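Local coordinates for glycoside hydrolase family 81 (Clostridium thermocellum, PDB 6FOP), which probably hydrolyses beta-1,3-glucans such as laminarin, as a family 81 glycoside hydrolase of the cellulosome, at residues Leu376-Thr381 and Thr387-Tyr392. Sequence-based numbering, arbitrary orientation.
With CA (calcium ion), chain C; CA (calcium ion), chain D; ACT (acetate ion), chain X.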
ATOM      1  N   LEU A 376     -15.077 -10.538 -18.874  1.00 13.81           N
ATOM      2  CA  LEU A 376     -14.863 -11.065 -17.530  1.00 14.41           C
ATOM      3  C   LEU A 376     -15.187 -12.555 -17.470  1.00 14.97           C
ATOM      4  O   LEU A 376     -14.456 -13.331 -16.863  1.00 16.16           O
ATOM      5  CB  LEU A 376     -15.633 -10.283 -16.467  1.00 15.11           C
ATOM      6  CG  LEU A 376     -15.068  -8.903 -16.177  1.00 15.35           C
ATOM      7  CD1 LEU A 376     -15.984  -8.201 -15.209  1.00 18.12           C
ATOM      8  CD2 LEU A 376     -13.623  -8.943 -15.662  1.00 17.15           C
ATOM      9  N   GLU A 377     -16.272 -12.973 -18.123  1.00 15.03           N
ATOM     10  CA  GLU A 377     -16.644 -14.387 -18.110  1.00 15.99           C
ATOM     11  C   GLU A 377     -15.544 -15.219 -18.797  1.00 15.30           C
ATOM     12  O   GLU A 377     -15.200 -16.293 -18.330  1.00 18.26           O
ATOM     13  CB  GLU A 377     -18.007 -14.592 -18.772  1.00 16.59           C
ATOM     14  CG  GLU A 377     -19.153 -13.934 -18.003  1.00 18.19           C
ATOM     15  CD  GLU A 377     -20.473 -13.909 -18.743  1.00 19.86           C
ATOM     16  OE1 GLU A 377     -20.644 -14.680 -19.706  1.00 27.79           O
ATOM     17  OE2 GLU A 377     -21.356 -13.128 -18.322  1.00 20.57           O
ATOM     18  N   ASP A 378     -14.938 -14.683 -19.855  1.00 16.08           N
ATOM     19  CA  ASP A 378     -13.814 -15.354 -20.540  1.00 15.51           C
ATOM     20  C   ASP A 378     -12.595 -15.422 -19.582  1.00 16.49           C
ATOM     21  O   ASP A 378     -12.063 -16.506 -19.301  1.00 16.35           O
ATOM     22  CB  ASP A 378     -13.488 -14.650 -21.880  1.00 16.28           C
ATOM     23  CG  ASP A 378     -12.459 -15.387 -22.716  1.00 17.61           C
ATOM     24  OD1 ASP A 378     -11.747 -16.316 -22.227  1.00 18.09           O
ATOM     25  OD2 ASP A 378     -12.366 -15.057 -23.926  1.00 21.70           O
ATOM     26  N   TRP A 379     -12.179 -14.277 -19.062  1.00 14.66           N
ATOM     27  CA  TRP A 379     -11.038 -14.273 -18.147  1.00 15.54           C
ATOM     28  C   TRP A 379     -11.254 -15.201 -16.974  1.00 15.68           C
ATOM     29  O   TRP A 379     -10.290 -15.807 -16.499  1.00 15.52           O
ATOM     30  CB  TRP A 379     -10.702 -12.853 -17.676  1.00 15.67           C
ATOM     31  CG  TRP A 379      -9.872 -12.047 -18.652  1.00 15.50           C
ATOM     32  CD1 TRP A 379     -10.318 -11.154 -19.597  1.00 15.28           C
ATOM     33  CD2 TRP A 379      -8.453 -12.059 -18.774  1.00 15.36           C
ATOM     34  NE1 TRP A 379      -9.269 -10.626 -20.274  1.00 16.56           N
ATOM     35  CE2 TRP A 379      -8.105 -11.149 -19.775  1.00 15.77           C
ATOM     36  CE3 TRP A 379      -7.433 -12.741 -18.102  1.00 15.64           C
ATOM     37  CZ2 TRP A 379      -6.772 -10.932 -20.151  1.00 17.14           C
ATOM     38  CZ3 TRP A 379      -6.139 -12.528 -18.467  1.00 16.85           C
ATOM     39  CH2 TRP A 379      -5.806 -11.619 -19.462  1.00 17.04           C
ATOM     40  N   PHE A 380     -12.494 -15.272 -16.466  1.00 15.33           N
ATOM     41  CA  PHE A 380     -12.826 -16.054 -15.286  1.00 15.25           C
ATOM     42  C   PHE A 380     -13.123 -17.521 -15.565  1.00 16.19           C
ATOM     43  O   PHE A 380     -13.596 -18.226 -14.670  1.00 18.92           O
ATOM     44  CB  PHE A 380     -13.997 -15.408 -14.496  1.00 15.33           C
ATOM     45  CG  PHE A 380     -13.708 -14.060 -13.902  1.00 15.55           C
ATOM     46  CD1 PHE A 380     -12.407 -13.620 -13.637  1.00 17.19           C
ATOM     47  CD2 PHE A 380     -14.763 -13.225 -13.560  1.00 16.78           C
ATOM     48  CE1 PHE A 380     -12.176 -12.382 -13.059  1.00 17.48           C
ATOM     49  CE2 PHE A 380     -14.536 -12.002 -12.981  1.00 16.01           C
ATOM     50  CZ  PHE A 380     -13.237 -11.574 -12.731  1.00 17.20           C
ATOM     51  N   THR A 381     -12.811 -17.973 -16.790  1.00 16.53           N
ATOM     52  CA  THR A 381     -12.918 -19.374 -17.182  1.00 18.44           C
ATOM     53  C   THR A 381     -11.601 -19.809 -17.842  1.00 18.77           C
ATOM     54  O   THR A 381     -11.127 -19.172 -18.771  1.00 18.86           O
ATOM     55  CB  THR A 381     -14.061 -19.552 -18.201  1.00 20.61           C
ATOM     56  OG1 THR A 381     -15.277 -19.024 -17.647  1.00 23.53           O
ATOM     57  CG2 THR A 381     -14.255 -21.012 -18.533  1.00 24.04           C
ATOM     58  N   THR A 387      -4.767 -20.391 -24.129  1.00 21.54           N
ATOM     59  CA  THR A 387      -3.491 -19.757 -23.794  1.00 24.81           C
ATOM     60  C   THR A 387      -3.578 -18.293 -23.429  1.00 25.22           C
ATOM     61  O   THR A 387      -2.580 -17.715 -22.955  1.00 29.76           O
ATOM     62  CB  THR A 387      -2.514 -19.886 -24.957  1.00 27.36           C
ATOM     63  OG1 THR A 387      -3.102 -19.325 -26.129  1.00 30.31           O
ATOM     64  CG2 THR A 387      -2.183 -21.350 -25.201  1.00 28.21           C
ATOM     65  N   ALA A 388      -4.740 -17.684 -23.646  1.00 24.25           N
ATOM     66  CA  ALA A 388      -4.962 -16.299 -23.279  1.00 23.43           C
ATOM     67  C   ALA A 388      -6.333 -16.148 -22.651  1.00 19.87           C
ATOM     68  O   ALA A 388      -7.258 -16.875 -22.982  1.00 22.36           O
ATOM     69  CB  ALA A 388      -4.860 -15.407 -24.497  1.00 26.13           C
ATOM     70  N   LYS A 389      -6.424 -15.191 -21.743  1.00 17.84           N
ATOM     71  CA  LYS A 389      -7.633 -14.841 -21.042  1.00 17.88           C
ATOM     72  C   LYS A 389      -8.034 -15.972 -20.108  1.00 16.48           C
ATOM     73  O   LYS A 389      -9.074 -16.598 -20.237  1.00 16.81           O
ATOM     74  CB  LYS A 389      -8.786 -14.383 -21.961  1.00 18.63           C
ATOM     75  CG  LYS A 389      -8.421 -13.260 -22.902  1.00 21.90           C
ATOM     76  CD  LYS A 389      -9.632 -12.833 -23.730  1.00 24.31           C
ATOM     77  CE  LYS A 389      -9.326 -11.583 -24.540  1.00 29.60           C
ATOM     78  NZ  LYS A 389      -8.189 -11.759 -25.488  1.00 35.14           N
ATOM     79  N   LEU A 390      -7.163 -16.169 -19.124  1.00 16.46           N
ATOM     80  CA  LEU A 390      -7.356 -17.193 -18.101  1.00 16.77           C
ATOM     81  C   LEU A 390      -6.491 -16.845 -16.903  1.00 16.39           C
ATOM     82  O   LEU A 390      -5.521 -16.065 -17.019  1.00 15.94           O
ATOM     83  CB  LEU A 390      -6.997 -18.601 -18.621  1.00 18.51           C
ATOM     84  CG  LEU A 390      -5.518 -18.723 -19.042  1.00 22.09           C
ATOM     85  CD1 LEU A 390      -4.653 -19.376 -17.975  1.00 22.42           C
ATOM     86  CD2 LEU A 390      -5.307 -19.333 -20.388  1.00 28.32           C
ATOM     87  N   PHE A 391      -6.861 -17.424 -15.768  1.00 16.04           N
ATOM     88  CA  PHE A 391      -6.082 -17.339 -14.530  1.00 16.20           C
ATOM     89  C   PHE A 391      -5.500 -18.692 -14.163  1.00 17.38           C
ATOM     90  O   PHE A 391      -6.198 -19.703 -14.198  1.00 18.03           O
ATOM     91  CB  PHE A 391      -6.916 -16.759 -13.363  1.00 16.90           C
ATOM     92  CG  PHE A 391      -7.153 -15.263 -13.500  1.00 16.10           C
ATOM     93  CD1 PHE A 391      -6.175 -14.353 -13.131  1.00 16.99           C
ATOM     94  CD2 PHE A 391      -8.317 -14.775 -14.074  1.00 17.17           C
ATOM     95  CE1 PHE A 391      -6.360 -12.996 -13.298  1.00 16.53           C
ATOM     96  CE2 PHE A 391      -8.505 -13.419 -14.237  1.00 17.40           C
ATOM     97  CZ  PHE A 391      -7.519 -12.531 -13.879  1.00 16.21           C
ATOM     98  N   TYR A 392      -4.218 -18.665 -13.792  1.00 17.16           N
ATOM     99  CA  TYR A 392      -3.436 -19.821 -13.370  1.00 17.72           C
ATOM    100  C   TYR A 392      -3.085 -19.669 -11.901  1.00 17.50           C
ATOM    101  O   TYR A 392      -2.695 -18.587 -11.475  1.00 17.72           O
ATOM    102  CB  TYR A 392      -2.141 -19.834 -14.212  1.00 18.81           C
ATOM    103  CG  TYR A 392      -1.078 -20.791 -13.750  1.00 18.73           C
ATOM    104  CD1 TYR A 392      -1.086 -22.105 -14.159  1.00 19.20           C
ATOM    105  CD2 TYR A 392      -0.032 -20.360 -12.937  1.00 19.08           C
ATOM    106  CE1 TYR A 392      -0.111 -22.987 -13.742  1.00 18.79           C
ATOM    107  CE2 TYR A 392       0.955 -21.234 -12.517  1.00 20.39           C
ATOM    108  CZ  TYR A 392       0.921 -22.547 -12.934  1.00 19.99           C
ATOM    109  OH  TYR A 392       1.894 -23.442 -12.540  1.00 21.35           O
TER
HETATM  110 CA    CA C 802     -10.913 -17.948 -20.764  1.00 17.42          CA
HETATM  111 CA    CA D 803     -11.176 -17.261 -24.550  0.66 22.47          CA
HETATM  112  C   ACT X 823      -2.207 -16.700 -28.612  1.00 44.19           C
HETATM  113  O   ACT X 823      -1.436 -15.864 -29.168  1.00 40.91           O
HETATM  114  OXT ACT X 823      -2.663 -16.549 -27.453  1.00 43.61           O
HETATM  115  CH3 ACT X 823      -2.606 -17.935 -29.371  1.00 45.51           C
HETATM  116  O   HOH W   1      -9.544 -18.372 -15.485  1.00 17.55           O
HETATM  117  O   HOH W   2      -9.137 -16.527 -24.928  1.00 28.20           O
HETATM  118  O   HOH W   3     -11.769 -16.492 -26.644  1.00 34.02           O
HETATM  119  O   HOH W   4     -13.266 -18.349 -24.292  1.00 34.84           O
HETATM  120  O   HOH W   5     -10.912 -19.231 -25.915  1.00 37.00           O
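A two-calcium site ties the C-terminal end of helix 362-379 to the G1 beta bulge that starts strand 390-394, within the family 81 C-terminal domain. One calcium joins the segments directly: it takes Asp378 O and OD1 from the last turn of the helix, Thr381 O from just beyond it and, at 2.3 Å, Lys389 O from the bulge. Asp378 O and Lys389 O thus come within 3.1 Å of each other, a closeness that the shared cation makes tolerable. Aspartate suits the place because its short carboxylate offers hard, anionic oxygens close to its own carbonyl; with CG anti to the backbone N (chi1 -173°), beside the carbonyl carbon, OD1 and O reach the same ion. OD1 also bridges to the second calcium, which the carboxylate holds through both oxygens and whose shell includes four waters; one of these donates a hydrogen bond to Ala388 O. Glu386, from the connecting loop, completes the protein ligands of both ions.

Beside the metals, Lys389 lies across the indole of Trp379. Its CA sits over one face, 3.6 Å from the centroid of the six-membered ring, a CH-pi contact, while CG passes over CE2 and NE1 at 3.8 Å. The long aliphatic chain of lysine serves here as an apolar cover, and its CD runs past Asp378 OD2. The left-handed backbone of Lys389 (phi 68°) belongs to the bulge, in which Lys389 and Leu390 both face Tyr403. Deeper in, Phe391 CE2 approaches Phe380 CD1 at the edge of that ring, and the Phe391 and Trp379 planes meet obliquely at 50°. Flat apolar rings fill this buried layer; Phe342 and Phe423 meet Trp379 edge-to-face, and Tyr420 meets Phe391 likewise. With no direct hydrogen bond between the segments, a water links their backbones, donating to Trp379 O and accepting from Phe391 N, each at 2.9 Å.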